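Local coordinates for protein iminosuccinate reductase (Paracoccus denitrificans, PDB 6RQA) that catalyses the NADH-dependent reduction of iminosuccinate to L-aspartate, regenerating the amino-group donor for the first step of the beta-hydroxyaspartate cycle of glyoxylate assimilation, at residues Leu23-Met34 and Val326-Gln337; Leu101-Phe109 and Ala120-Thr128. All blocks are in the same frame, centred on the assembly; numbering follows the deposited sequence.

Contact 1. Residues Leu23-Met34 and Val326-Gln337; sequences LVVAEKEIAGLM and VVELAKHKGVAQ
Val-335 lies over one face of the Glu-29 carboxylate, its CG1 3.6 Å from OE1, while Lys-28 NZ forms a salt bridge to OE2 on the anti side, 24° out of the carboxylate plane. Gln-337 brings its amide NE2 to 4.1 Å from Val-24 CG1; NE2 donates to a water and to the carbonyl of Glu-340 of the second subunit. That water also accepts from Ala-26 N and donates to Val-335 O.

The apolar centre is Leu-33, a knob in the hole formed by Val-326, Leu-329, Ala-330 and Lys-333. With CG anti to the carbonyl carbon (chi1 -64°), it lays CD1 on Ala-330 CB at 3.9 Å and CD2 3.6 Å from Lys-333 CD. Val-326 divides its branches, CG1 touching Val-25 CG1 at 3.7 Å as well as Ile-30, and CG2 meeting Met-34 CG. Leu-23 CD1 packs against both Val-327 CG1 and Lys-331 CD.

Two in-plane backbone bonds, Val-24 N to Gln-337 O (2.8 Å) and Gln-337 N to Val-24 O (2.9 Å), define an antiparallel hydrogen-bonded pair. Helix 326-333 crosses strand 23-25 at 96°, axes 9.2 Å apart, and beyond Gly-334 the chain enters the mixed sheet as strand 337-339, outermost within this chain.

Contact 2. Residues Leu101-Phe109 and Ala120-Thr128; sequences LINHQSTVF and AAVGGNLLT
Asn-125 reaches across to the 101-109 segment with both ends of its amide. OD1 accepts from Ser-106 N at 3.2 Å, the donor tilted 25° from the carbonyl plane, and ND2 gives a straight but weak bond to Gln-105 OE1 at 3.4 Å. The two side-chain amides stand nearly perpendicular, their planes 83° apart. Ile-102 comes from the opposite direction and sets its CD1 over one face of the Asn-125 amide, 3.8 Å from ND2. An alanine here is likely to leave Ser-106 N without this acceptor and Gln-105 OE1 without its weak donor.

In the next shell, Gln-105 is bent at chi2 (-67°), which turns its amide back so that NE2 bonds to Ile-102 O at 2.9 Å, in the plane of the amide. A water bridges Ser-106 OG and Asn-125 OD1. Gly-124 joins the two elements: its N donates to Ser-106 O, from above the carbonyl plane, and its O takes OG1 and N of Thr-128 from opposite faces. Thr-128 OG1 also hydrogen-bonds Lys-88, probably the proton donor/acceptor as in relatives, which would put this turn at the edge of the active site.

Farther along, Val-108 and Val-122 form a hydrogen-bonded pair, with Val-108 N to Val-122 O at 3.0 Å and Val-122 N to Val-108 O at 2.9 Å. Phe-109 CD1 meets Ala-121 CB at 3.9 Å, and the Phe-109 ring stacks on Phe-109 of the second subunit. At the other end His-104 touches the bound NAD. The arrangement is an antiparallel beta hairpin whose second strand turns directly into a helix; the second subunit packs against it along strand 104-111, and its His-104 end reaches the NAD pocket.

In the fold
Contact 2 is the more buried and lies nearer the chain's centre; contact 1, about 13 Å away between centres, is only partly buried and has exposed lysines at its margin. Both draw on the same mixed sheet, where strand 22-25 of contact 1 runs beside strand 118-123 of contact 2: Leu-23 O probably bonds Ala-121 N, and Glu-27 OE2 probably bonds Leu-126 N. Their chemistry differs accordingly. Contact 1 is mainly aliphatic packing of a helix, with one strand pair; contact 2 relies on backbone pairing and side-chain amides, with Thr-128 bonded to Lys-88 and His-104 touching NAD. Along the chain contact 2 is nested within the loop closed by contact 1, and both touch the second subunit.

Contact 1. Residues Leu23-Met34 and Val326-Gln337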
ATOM      1  N   LEU A  23      -0.139  -8.108  17.389  1.00 38.58           N
ATOM      2  CA  LEU A  23       1.164  -8.674  17.698  1.00 41.20           C
ATOM      3  C   LEU A  23       2.262  -7.917  16.964  1.00 36.53           C
ATOM      4  O   LEU A  23       2.048  -7.367  15.882  1.00 43.34           O
ATOM      5  CB  LEU A  23       1.214 -10.155  17.329  1.00 35.94           C
ATOM      6  CG  LEU A  23       0.224 -11.051  18.071  1.00 34.12           C
ATOM      7  CD1 LEU A  23       0.344 -12.481  17.586  1.00 31.15           C
ATOM      8  CD2 LEU A  23       0.450 -10.968  19.572  1.00 31.83           C
ATOM      9  N   VAL A  24       3.445  -7.882  17.574  1.00 40.50           N
ATOM     10  CA  VAL A  24       4.621  -7.247  16.986  1.00 39.54           C
ATOM     11  C   VAL A  24       5.815  -8.166  17.189  1.00 36.32           C
ATOM     12  O   VAL A  24       6.077  -8.612  18.312  1.00 35.92           O
ATOM     13  CB  VAL A  24       4.907  -5.860  17.595  1.00 41.64           C
ATOM     14  CG1 VAL A  24       6.189  -5.286  17.015  1.00 32.93           C
ATOM     15  CG2 VAL A  24       3.741  -4.909  17.352  1.00 37.96           C
ATOM     16  N   VAL A  25       6.535  -8.453  16.108  1.00 31.71           N
ATOM     17  CA  VAL A  25       7.742  -9.271  16.151  1.00 36.28           C
ATOM     18  C   VAL A  25       8.906  -8.387  15.729  1.00 39.18           C
ATOM     19  O   VAL A  25       9.005  -7.993  14.558  1.00 24.28           O
ATOM     20  CB  VAL A  25       7.636 -10.510  15.252  1.00 37.06           C
ATOM     21  CG1 VAL A  25       8.872 -11.383  15.417  1.00 24.71           C
ATOM     22  CG2 VAL A  25       6.373 -11.294  15.573  1.00 24.65           C
ATOM     23  N   ALA A  26       9.787  -8.076  16.677  1.00 41.81           N
ATOM     24  CA  ALA A  26      10.923  -7.210  16.405  1.00 39.16           C
ATOM     25  C   ALA A  26      11.889  -7.869  15.424  1.00 40.63           C
ATOM     26  O   ALA A  26      11.945  -9.095  15.287  1.00 58.18           O
ATOM     27  CB  ALA A  26      11.653  -6.859  17.701  1.00 38.87           C
ATOM     28  N   GLU A  27      12.662  -7.026  14.735  1.00 42.84           N
ATOM     29  CA  GLU A  27      13.616  -7.521  13.747  1.00 43.62           C
ATOM     30  C   GLU A  27      14.669  -8.417  14.388  1.00 41.50           C
ATOM     31  O   GLU A  27      15.113  -9.399  13.781  1.00 45.97           O
ATOM     32  CB  GLU A  27      14.278  -6.344  13.029  1.00 30.65           C
ATOM     33  CG  GLU A  27      15.384  -6.732  12.056  1.00 25.79           C
ATOM     34  CD  GLU A  27      14.857  -7.334  10.767  1.00 41.21           C
ATOM     35  OE1 GLU A  27      13.632  -7.277  10.534  1.00 46.55           O
ATOM     36  OE2 GLU A  27      15.672  -7.862   9.981  1.00 44.06           O
ATOM     37  N   LYS A  28      15.078  -8.098  15.617  1.00 37.79           N
ATOM     38  CA  LYS A  28      16.155  -8.840  16.263  1.00 50.07           C
ATOM     39  C   LYS A  28      15.761 -10.272  16.602  1.00 53.49           C
ATOM     40  O   LYS A  28      16.644 -11.100  16.855  1.00 51.50           O
ATOM     41  CB  LYS A  28      16.608  -8.111  17.530  1.00 47.79           C
ATOM     42  CG  LYS A  28      15.554  -8.039  18.624  1.00 40.33           C
ATOM     43  CD  LYS A  28      16.006  -7.131  19.755  1.00 48.18           C
ATOM     44  CE  LYS A  28      15.011  -7.127  20.903  1.00 54.73           C
ATOM     45  NZ  LYS A  28      14.916  -8.458  21.561  1.00 68.05           N
ATOM     46  N   GLU A  29      14.468 -10.583  16.610  1.00 48.56           N
ATOM     47  CA  GLU A  29      14.001 -11.925  16.931  1.00 45.47           C
ATOM     48  C   GLU A  29      13.916 -12.838  15.714  1.00 45.77           C
ATOM     49  O   GLU A  29      13.753 -14.051  15.882  1.00 54.27           O
ATOM     50  CB  GLU A  29      12.626 -11.856  17.608  1.00 47.44           C
ATOM     51  CG  GLU A  29      12.573 -10.957  18.835  1.00 57.19           C
ATOM     52  CD  GLU A  29      13.363 -11.510  20.008  1.00 67.47           C
ATOM     53  OE1 GLU A  29      13.624 -12.732  20.033  1.00 65.74           O
ATOM     54  OE2 GLU A  29      13.720 -10.720  20.906  1.00 65.39           O
ATOM     55  N   ILE A  30      14.031 -12.288  14.501  1.00 42.96           N
ATOM     56  CA  ILE A  30      13.806 -13.078  13.292  1.00 39.44           C
ATOM     57  C   ILE A  30      14.839 -14.190  13.169  1.00 38.45           C
ATOM     58  O   ILE A  30      14.505 -15.330  12.824  1.00 39.21           O
ATOM     59  CB  ILE A  30      13.812 -12.166  12.051  1.00 34.54           C
ATOM     60  CG1 ILE A  30      12.765 -11.057  12.189  1.00 26.26           C
ATOM     61  CG2 ILE A  30      13.571 -12.979  10.788  1.00 26.41           C
ATOM     62  CD1 ILE A  30      11.344 -11.557  12.236  1.00 30.65           C
ATOM     63  N   ALA A  31      16.108 -13.879  13.450  1.00 52.32           N
ATOM     64  CA  ALA A  31      17.175 -14.859  13.265  1.00 43.26           C
ATOM     65  C   ALA A  31      16.973 -16.083  14.151  1.00 44.50           C
ATOM     66  O   ALA A  31      17.197 -17.218  13.715  1.00 42.76           O
ATOM     67  CB  ALA A  31      18.532 -14.216  13.542  1.00 46.73           C
ATOM     68  N   GLY A  32      16.550 -15.875  15.397  1.00 59.20           N
ATOM     69  CA  GLY A  32      16.323 -16.986  16.301  1.00 65.64           C
ATOM     70  C   GLY A  32      15.053 -17.766  16.054  1.00 66.06           C
ATOM     71  O   GLY A  32      14.827 -18.783  16.719  1.00 70.27           O
ATOM     72  N   LEU A  33      14.220 -17.318  15.118  1.00 52.16           N
ATOM     73  CA  LEU A  33      12.963 -17.981  14.793  1.00 47.17           C
ATOM     74  C   LEU A  33      12.977 -18.665  13.436  1.00 48.80           C
ATOM     75  O   LEU A  33      12.499 -19.794  13.317  1.00 46.37           O
ATOM     76  CB  LEU A  33      11.810 -16.972  14.834  1.00 42.28           C
ATOM     77  CG  LEU A  33      11.503 -16.349  16.197  1.00 36.60           C
ATOM     78  CD1 LEU A  33      10.510 -15.207  16.058  1.00 37.96           C
ATOM     79  CD2 LEU A  33      10.977 -17.404  17.156  1.00 28.52           C
ATOM     80  N   MET A  34      13.524 -18.018  12.415  1.00 56.24           N
ATOM     81  CA  MET A  34      13.505 -18.559  11.066  1.00 54.28           C
ATOM     82  C   MET A  34      14.731 -19.421  10.796  1.00 49.76           C
ATOM     83  O   MET A  34      15.827 -19.163  11.301  1.00 56.02           O
ATOM     84  CB  MET A  34      13.429 -17.435  10.034  1.00 51.93           C
ATOM     85  CG  MET A  34      12.046 -17.243   9.448  1.00 53.97           C
ATOM     86  SD  MET A  34      11.517 -18.685   8.508  1.00 66.92           S
ATOM     87  CE  MET A  34       9.740 -18.545   8.650  1.00 70.46           C
ATOM     88  N   VAL A 326       6.650 -16.685  11.046  1.00 24.37           N
ATOM     89  CA  VAL A 326       7.417 -16.065  12.123  1.00 34.14           C
ATOM     90  C   VAL A 326       6.512 -15.725  13.300  1.00 40.78           C
ATOM     91  O   VAL A 326       6.883 -15.928  14.464  1.00 48.82           O
ATOM     92  CB  VAL A 326       8.161 -14.823  11.598  1.00 33.52           C
ATOM     93  CG1 VAL A 326       8.561 -13.911  12.746  1.00 33.20           C
ATOM     94  CG2 VAL A 326       9.384 -15.243  10.811  1.00 31.40           C
ATOM     95  N   VAL A 327       5.315 -15.201  13.024  1.00 35.05           N
ATOM     96  CA  VAL A 327       4.381 -14.878  14.098  1.00 27.68           C
ATOM     97  C   VAL A 327       3.985 -16.138  14.857  1.00 38.65           C
ATOM     98  O   VAL A 327       3.849 -16.125  16.087  1.00 36.77           O
ATOM     99  CB  VAL A 327       3.151 -14.141  13.536  1.00 37.23           C
ATOM    100  CG1 VAL A 327       2.174 -13.804  14.649  1.00 31.49           C
ATOM    101  CG2 VAL A 327       3.577 -12.880  12.809  1.00 32.58           C
ATOM    102  N   GLU A 328       3.804 -17.251  14.138  1.00 42.22           N
ATOM    103  CA  GLU A 328       3.464 -18.511  14.792  1.00 41.38           C
ATOM    104  C   GLU A 328       4.571 -18.950  15.742  1.00 37.23           C
ATOM    105  O   GLU A 328       4.308 -19.342  16.885  1.00 36.44           O
ATOM    106  CB  GLU A 328       3.197 -19.595  13.745  1.00 42.18           C
ATOM    107  CG  GLU A 328       2.101 -19.269  12.739  1.00 54.57           C
ATOM    108  CD  GLU A 328       0.703 -19.546  13.259  1.00 80.19           C
ATOM    109  OE1 GLU A 328       0.495 -19.512  14.489  1.00 91.07           O
ATOM    110  OE2 GLU A 328      -0.194 -19.807  12.428  1.00 87.72           O
ATOM    111  N   LEU A 329       5.823 -18.887  15.284  1.00 35.63           N
ATOM    112  CA  LEU A 329       6.946 -19.268  16.136  1.00 42.39           C
ATOM    113  C   LEU A 329       7.132 -18.283  17.284  1.00 45.08           C
ATOM    114  O   LEU A 329       7.465 -18.685  18.405  1.00 46.20           O
ATOM    115  CB  LEU A 329       8.223 -19.368  15.303  1.00 44.68           C
ATOM    116  CG  LEU A 329       8.213 -20.425  14.200  1.00 55.13           C
ATOM    117  CD1 LEU A 329       9.330 -20.171  13.203  1.00 50.41           C
ATOM    118  CD2 LEU A 329       8.335 -21.816  14.801  1.00 58.02           C
ATOM    119  N   ALA A 330       6.921 -16.990  17.022  1.00 47.12           N
ATOM    120  CA  ALA A 330       7.092 -15.985  18.067  1.00 38.58           C
ATOM    121  C   ALA A 330       6.092 -16.185  19.199  1.00 27.33           C
ATOM    122  O   ALA A 330       6.423 -15.971  20.372  1.00 40.11           O
ATOM    123  CB  ALA A 330       6.962 -14.583  17.473  1.00 40.78           C
ATOM    124  N   LYS A 331       4.863 -16.591  18.871  1.00 35.23           N
ATOM    125  CA  LYS A 331       3.885 -16.876  19.916  1.00 39.46           C
ATOM    126  C   LYS A 331       4.273 -18.107  20.723  1.00 43.85           C
ATOM    127  O   LYS A 331       4.019 -18.159  21.932  1.00 49.91           O
ATOM    128  CB  LYS A 331       2.495 -17.061  19.308  1.00 45.48           C
ATOM    129  CG  LYS A 331       1.891 -15.791  18.734  1.00 51.80           C
ATOM    130  CD  LYS A 331       0.414 -15.972  18.416  1.00 53.43           C
ATOM    131  CE  LYS A 331       0.196 -16.978  17.299  1.00 61.00           C
ATOM    132  NZ  LYS A 331      -1.253 -17.153  16.990  1.00 48.20           N
ATOM    133  N   HIS A 332       4.889 -19.099  20.077  1.00 46.38           N
ATOM    134  CA  HIS A 332       5.340 -20.287  20.794  1.00 45.66           C
ATOM    135  C   HIS A 332       6.550 -19.975  21.662  1.00 42.79           C
ATOM    136  O   HIS A 332       6.599 -20.354  22.838  1.00 46.72           O
ATOM    137  CB  HIS A 332       5.661 -21.405  19.802  1.00 42.54           C
ATOM    138  CG  HIS A 332       6.258 -22.622  20.438  1.00 43.47           C
ATOM    139  ND1 HIS A 332       7.532 -23.062  20.152  1.00 45.41           N
ATOM    140  CD2 HIS A 332       5.757 -23.488  21.349  1.00 42.83           C
ATOM    141  CE1 HIS A 332       7.789 -24.149  20.856  1.00 34.48           C
ATOM    142  NE2 HIS A 332       6.728 -24.429  21.592  1.00 44.85           N
ATOM    143  N   LYS A 333       7.541 -19.282  21.097  1.00 54.05           N
ATOM    144  CA  LYS A 333       8.741 -18.938  21.851  1.00 51.58           C
ATOM    145  C   LYS A 333       8.473 -17.870  22.903  1.00 51.27           C
ATOM    146  O   LYS A 333       9.253 -17.745  23.856  1.00 60.49           O
ATOM    147  CB  LYS A 333       9.843 -18.476  20.893  1.00 55.67           C
ATOM    148  CG  LYS A 333      11.219 -18.352  21.527  1.00 73.19           C
ATOM    149  CD  LYS A 333      12.263 -17.916  20.513  1.00 74.92           C
ATOM    150  CE  LYS A 333      13.641 -17.814  21.146  1.00 65.46           C
ATOM    151  NZ  LYS A 333      14.684 -17.474  20.142  1.00 60.14           N
ATOM    152  N   GLY A 334       7.390 -17.111  22.766  1.00 39.44           N
ATOM    153  CA  GLY A 334       7.076 -16.063  23.713  1.00 36.53           C
ATOM    154  C   GLY A 334       7.720 -14.728  23.428  1.00 41.87           C
ATOM    155  O   GLY A 334       7.844 -13.909  24.345  1.00 39.48           O
ATOM    156  N   VAL A 335       8.130 -14.478  22.188  1.00 38.18           N
ATOM    157  CA  VAL A 335       8.806 -13.242  21.822  1.00 38.64           C
ATOM    158  C   VAL A 335       7.911 -12.353  20.962  1.00 40.21           C
ATOM    159  O   VAL A 335       8.398 -11.445  20.293  1.00 44.69           O
ATOM    160  CB  VAL A 335      10.146 -13.528  21.126  1.00 43.85           C
ATOM    161  CG1 VAL A 335      11.076 -14.287  22.063  1.00 32.17           C
ATOM    162  CG2 VAL A 335       9.921 -14.311  19.842  1.00 50.17           C
ATOM    163  N   ALA A 336       6.605 -12.602  20.972  1.00 49.17           N
ATOM    164  CA  ALA A 336       5.643 -11.802  20.225  1.00 42.42           C
ATOM    165  C   ALA A 336       5.011 -10.786  21.167  1.00 53.08           C
ATOM    166  O   ALA A 336       4.312 -11.163  22.115  1.00 67.13           O
ATOM    167  CB  ALA A 336       4.575 -12.689  19.586  1.00 43.36           C
ATOM    168  N   GLN A 337       5.258  -9.506  20.908  1.00 46.23           N
ATOM    169  CA  GLN A 337       4.747  -8.443  21.762  1.00 41.49           C
ATOM    170  C   GLN A 337       3.266  -8.216  21.493  1.00 43.48           C
ATOM    171  O   GLN A 337       2.863  -7.984  20.350  1.00 40.86           O
ATOM    172  CB  GLN A 337       5.529  -7.150  21.528  1.00 39.44           C
ATOM    173  CG  GLN A 337       7.036  -7.300  21.646  1.00 37.29           C
ATOM    174  CD  GLN A 337       7.769  -6.000  21.378  1.00 45.13           C
ATOM    175  OE1 GLN A 337       7.646  -5.035  22.132  1.00 50.87           O
ATOM    176  NE2 GLN A 337       8.534  -5.967  20.291  1.00 38.04           N
TER
HETATM  177  O   HOH W   1       9.279  -8.872  19.549  1.00 36.70           O

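Contact 2. Residues Leu101-Phe109 and Ala120-Thr128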
ATOM      1  N   LEU A 101      22.415   2.789   8.693  1.00 34.60           N
ATOM      2  CA  LEU A 101      21.356   1.831   8.417  1.00 44.20           C
ATOM      3  C   LEU A 101      21.580   1.211   7.046  1.00 44.79           C
ATOM      4  O   LEU A 101      22.188   1.821   6.163  1.00 40.59           O
ATOM      5  CB  LEU A 101      19.970   2.492   8.467  1.00 39.83           C
ATOM      6  CG  LEU A 101      19.496   2.997   9.831  1.00 43.67           C
ATOM      7  CD1 LEU A 101      18.257   3.855   9.678  1.00 50.48           C
ATOM      8  CD2 LEU A 101      19.217   1.827  10.758  1.00 47.51           C
ATOM      9  N   ILE A 102      21.088  -0.018   6.876  1.00 53.61           N
ATOM     10  CA  ILE A 102      21.140  -0.639   5.561  1.00 52.59           C
ATOM     11  C   ILE A 102      20.154   0.060   4.630  1.00 39.05           C
ATOM     12  O   ILE A 102      19.182   0.692   5.062  1.00 39.92           O
ATOM     13  CB  ILE A 102      20.860  -2.148   5.648  1.00 48.15           C
ATOM     14  CG1 ILE A 102      19.434  -2.410   6.132  1.00 47.74           C
ATOM     15  CG2 ILE A 102      21.861  -2.814   6.582  1.00 33.32           C
ATOM     16  CD1 ILE A 102      19.084  -3.882   6.224  1.00 44.87           C
ATOM     17  N   ASN A 103      20.424  -0.038   3.326  1.00 36.61           N
ATOM     18  CA  ASN A 103      19.621   0.705   2.359  1.00 27.32           C
ATOM     19  C   ASN A 103      18.221   0.121   2.216  1.00 47.38           C
ATOM     20  O   ASN A 103      17.262   0.868   1.987  1.00 37.02           O
ATOM     21  CB  ASN A 103      20.326   0.739   1.002  1.00 27.59           C
ATOM     22  CG  ASN A 103      21.629   1.522   1.036  1.00 44.35           C
ATOM     23  OD1 ASN A 103      21.875   2.308   1.952  1.00 35.79           O
ATOM     24  ND2 ASN A 103      22.467   1.315   0.028  1.00 50.35           N
ATOM     25  N   HIS A 104      18.079  -1.195   2.352  1.00 43.92           N
ATOM     26  CA  HIS A 104      16.786  -1.854   2.228  1.00 32.77           C
ATOM     27  C   HIS A 104      16.056  -1.813   3.564  1.00 32.96           C
ATOM     28  O   HIS A 104      16.566  -2.313   4.572  1.00 38.46           O
ATOM     29  CB  HIS A 104      16.961  -3.297   1.759  1.00 40.28           C
ATOM     30  CG  HIS A 104      17.403  -3.419   0.335  1.00 56.44           C
ATOM     31  ND1 HIS A 104      16.571  -3.146  -0.729  1.00 63.14           N
ATOM     32  CD2 HIS A 104      18.589  -3.793  -0.203  1.00 60.72           C
ATOM     33  CE1 HIS A 104      17.223  -3.344  -1.860  1.00 63.41           C
ATOM     34  NE2 HIS A 104      18.450  -3.737  -1.568  1.00 63.38           N
ATOM     35  N   GLN A 105      14.864  -1.220   3.569  1.00 38.79           N
ATOM     36  CA  GLN A 105      14.017  -1.152   4.753  1.00 41.31           C
ATOM     37  C   GLN A 105      12.613  -1.588   4.371  1.00 42.25           C
ATOM     38  O   GLN A 105      12.046  -1.078   3.399  1.00 43.38           O
ATOM     39  CB  GLN A 105      13.991   0.262   5.343  1.00 38.06           C
ATOM     40  CG  GLN A 105      15.349   0.776   5.790  1.00 32.51           C
ATOM     41  CD  GLN A 105      15.900   0.009   6.975  1.00 39.63           C
ATOM     42  OE1 GLN A 105      15.148  -0.473   7.823  1.00 40.60           O
ATOM     43  NE2 GLN A 105      17.221  -0.109   7.038  1.00 46.09           N
ATOM     44  N   SER A 106      12.057  -2.530   5.128  1.00 39.79           N
ATOM     45  CA  SER A 106      10.729  -3.043   4.830  1.00 32.99           C
ATOM     46  C   SER A 106      10.095  -3.570   6.107  1.00 35.95           C
ATOM     47  O   SER A 106      10.779  -3.867   7.090  1.00 32.29           O
ATOM     48  CB  SER A 106      10.776  -4.138   3.757  1.00 41.04           C
ATOM     49  OG  SER A 106      11.520  -5.258   4.202  1.00 58.65           O
ATOM     50  N   THR A 107       8.767  -3.681   6.076  1.00 32.17           N
ATOM     51  CA  THR A 107       7.991  -4.138   7.221  1.00 23.32           C
ATOM     52  C   THR A 107       6.731  -4.821   6.715  1.00 31.12           C
ATOM     53  O   THR A 107       6.042  -4.282   5.844  1.00 24.92           O
ATOM     54  CB  THR A 107       7.624  -2.970   8.143  1.00 34.81           C
ATOM     55  OG1 THR A 107       8.811  -2.249   8.493  1.00 39.36           O
ATOM     56  CG2 THR A 107       6.953  -3.477   9.411  1.00 31.57           C
ATOM     57  N   VAL A 108       6.434  -5.999   7.257  1.00 33.11           N
ATOM     58  CA  VAL A 108       5.256  -6.767   6.872  1.00 35.21           C
ATOM     59  C   VAL A 108       4.147  -6.494   7.876  1.00 44.24           C
ATOM     60  O   VAL A 108       4.364  -6.577   9.092  1.00 36.32           O
ATOM     61  CB  VAL A 108       5.567  -8.271   6.793  1.00 33.83           C
ATOM     62  CG1 VAL A 108       4.325  -9.040   6.360  1.00 27.23           C
ATOM     63  CG2 VAL A 108       6.717  -8.528   5.835  1.00 24.17           C
ATOM     64  N   PHE A 109       2.962  -6.161   7.369  1.00 33.11           N
ATOM     65  CA  PHE A 109       1.775  -5.967   8.193  1.00 34.54           C
ATOM     66  C   PHE A 109       0.752  -7.024   7.808  1.00 30.94           C
ATOM     67  O   PHE A 109       0.313  -7.073   6.655  1.00 25.05           O
ATOM     68  CB  PHE A 109       1.194  -4.563   8.011  1.00 36.96           C
ATOM     69  CG  PHE A 109       2.190  -3.458   8.223  1.00 36.28           C
ATOM     70  CD1 PHE A 109       2.634  -3.142   9.496  1.00 31.62           C
ATOM     71  CD2 PHE A 109       2.672  -2.727   7.149  1.00 28.15           C
ATOM     72  CE1 PHE A 109       3.548  -2.119   9.693  1.00 34.05           C
ATOM     73  CE2 PHE A 109       3.584  -1.706   7.341  1.00 32.62           C
ATOM     74  CZ  PHE A 109       4.023  -1.401   8.614  1.00 27.50           C
ATOM     75  N   ALA A 120      -0.715  -8.380  12.968  1.00 27.02           N
ATOM     76  CA  ALA A 120       0.703  -8.485  13.279  1.00 30.02           C
ATOM     77  C   ALA A 120       1.505  -7.467  12.481  1.00 26.53           C
ATOM     78  O   ALA A 120       1.111  -7.054  11.388  1.00 31.46           O
ATOM     79  CB  ALA A 120       1.232  -9.898  13.000  1.00 29.32           C
ATOM     80  N   ALA A 121       2.639  -7.067  13.054  1.00 29.74           N
ATOM     81  CA  ALA A 121       3.651  -6.268  12.371  1.00 25.50           C
ATOM     82  C   ALA A 121       4.999  -6.920  12.621  1.00 28.97           C
ATOM     83  O   ALA A 121       5.382  -7.134  13.776  1.00 29.14           O
ATOM     84  CB  ALA A 121       3.654  -4.820  12.862  1.00 24.84           C
ATOM     85  N   VAL A 122       5.713  -7.245  11.545  1.00 29.68           N
ATOM     86  CA  VAL A 122       6.957  -8.001  11.624  1.00 31.72           C
ATOM     87  C   VAL A 122       8.045  -7.247  10.874  1.00 29.70           C
ATOM     88  O   VAL A 122       7.796  -6.689   9.799  1.00 23.93           O
ATOM     89  CB  VAL A 122       6.790  -9.423  11.044  1.00 35.42           C
ATOM     90  CG1 VAL A 122       8.036 -10.255  11.293  1.00 28.37           C
ATOM     91  CG2 VAL A 122       5.561 -10.100  11.631  1.00 34.45           C
ATOM     92  N   GLY A 123       9.247  -7.225  11.444  1.00 28.60           N
ATOM     93  CA  GLY A 123      10.382  -6.679  10.720  1.00 23.49           C
ATOM     94  C   GLY A 123      10.646  -7.471   9.452  1.00 26.27           C
ATOM     95  O   GLY A 123      10.606  -8.702   9.445  1.00 45.17           O
ATOM     96  N   GLY A 124      10.916  -6.752   8.365  1.00 30.40           N
ATOM     97  CA  GLY A 124      10.974  -7.387   7.064  1.00 40.48           C
ATOM     98  C   GLY A 124      12.335  -7.442   6.401  1.00 31.90           C
ATOM     99  O   GLY A 124      12.462  -8.005   5.310  1.00 32.56           O
ATOM    100  N   ASN A 125      13.361  -6.872   7.037  1.00 32.84           N
ATOM    101  CA  ASN A 125      14.689  -6.860   6.429  1.00 38.20           C
ATOM    102  C   ASN A 125      15.226  -8.276   6.257  1.00 39.03           C
ATOM    103  O   ASN A 125      15.457  -8.737   5.132  1.00 30.77           O
ATOM    104  CB  ASN A 125      15.648  -6.012   7.268  1.00 43.35           C
ATOM    105  CG  ASN A 125      15.345  -4.530   7.178  1.00 56.36           C
ATOM    106  OD1 ASN A 125      14.674  -4.076   6.251  1.00 50.63           O
ATOM    107  ND2 ASN A 125      15.846  -3.764   8.141  1.00 67.65           N
ATOM    108  N   LEU A 126      15.427  -8.988   7.369  1.00 33.76           N
ATOM    109  CA  LEU A 126      15.935 -10.354   7.284  1.00 26.16           C
ATOM    110  C   LEU A 126      14.952 -11.277   6.577  1.00 34.73           C
ATOM    111  O   LEU A 126      15.369 -12.223   5.898  1.00 41.74           O
ATOM    112  CB  LEU A 126      16.254 -10.884   8.683  1.00 35.32           C
ATOM    113  CG  LEU A 126      16.852 -12.291   8.752  1.00 40.70           C
ATOM    114  CD1 LEU A 126      18.076 -12.391   7.859  1.00 30.08           C
ATOM    115  CD2 LEU A 126      17.200 -12.661  10.184  1.00 45.55           C
ATOM    116  N   LEU A 127      13.648 -11.017   6.712  1.00 32.69           N
ATOM    117  CA  LEU A 127      12.656 -11.860   6.051  1.00 29.98           C
ATOM    118  C   LEU A 127      12.793 -11.790   4.535  1.00 35.39           C
ATOM    119  O   LEU A 127      12.664 -12.809   3.847  1.00 30.32           O
ATOM    120  CB  LEU A 127      11.245 -11.456   6.479  1.00 29.83           C
ATOM    121  CG  LEU A 127      10.793 -11.859   7.884  1.00 40.86           C
ATOM    122  CD1 LEU A 127       9.324 -11.520   8.089  1.00 33.16           C
ATOM    123  CD2 LEU A 127      11.040 -13.339   8.124  1.00 46.35           C
ATOM    124  N   THR A 128      13.060 -10.596   3.997  1.00 29.92           N
ATOM    125  CA  THR A 128      13.180 -10.442   2.550  1.00 32.60           C
ATOM    126  C   THR A 128      14.314 -11.297   1.996  1.00 36.00           C
ATOM    127  O   THR A 128      14.138 -12.017   1.007  1.00 40.86           O
ATOM    128  CB  THR A 128      13.394  -8.971   2.191  1.00 34.79           C
ATOM    129  OG1 THR A 128      12.304  -8.190   2.696  1.00 35.97           O
ATOM    130  CG2 THR A 128      13.473  -8.801   0.681  1.00 23.73           C
TER
HETATM  131  O   HOH W   2      14.123  -4.876   3.121  1.00 45.12           O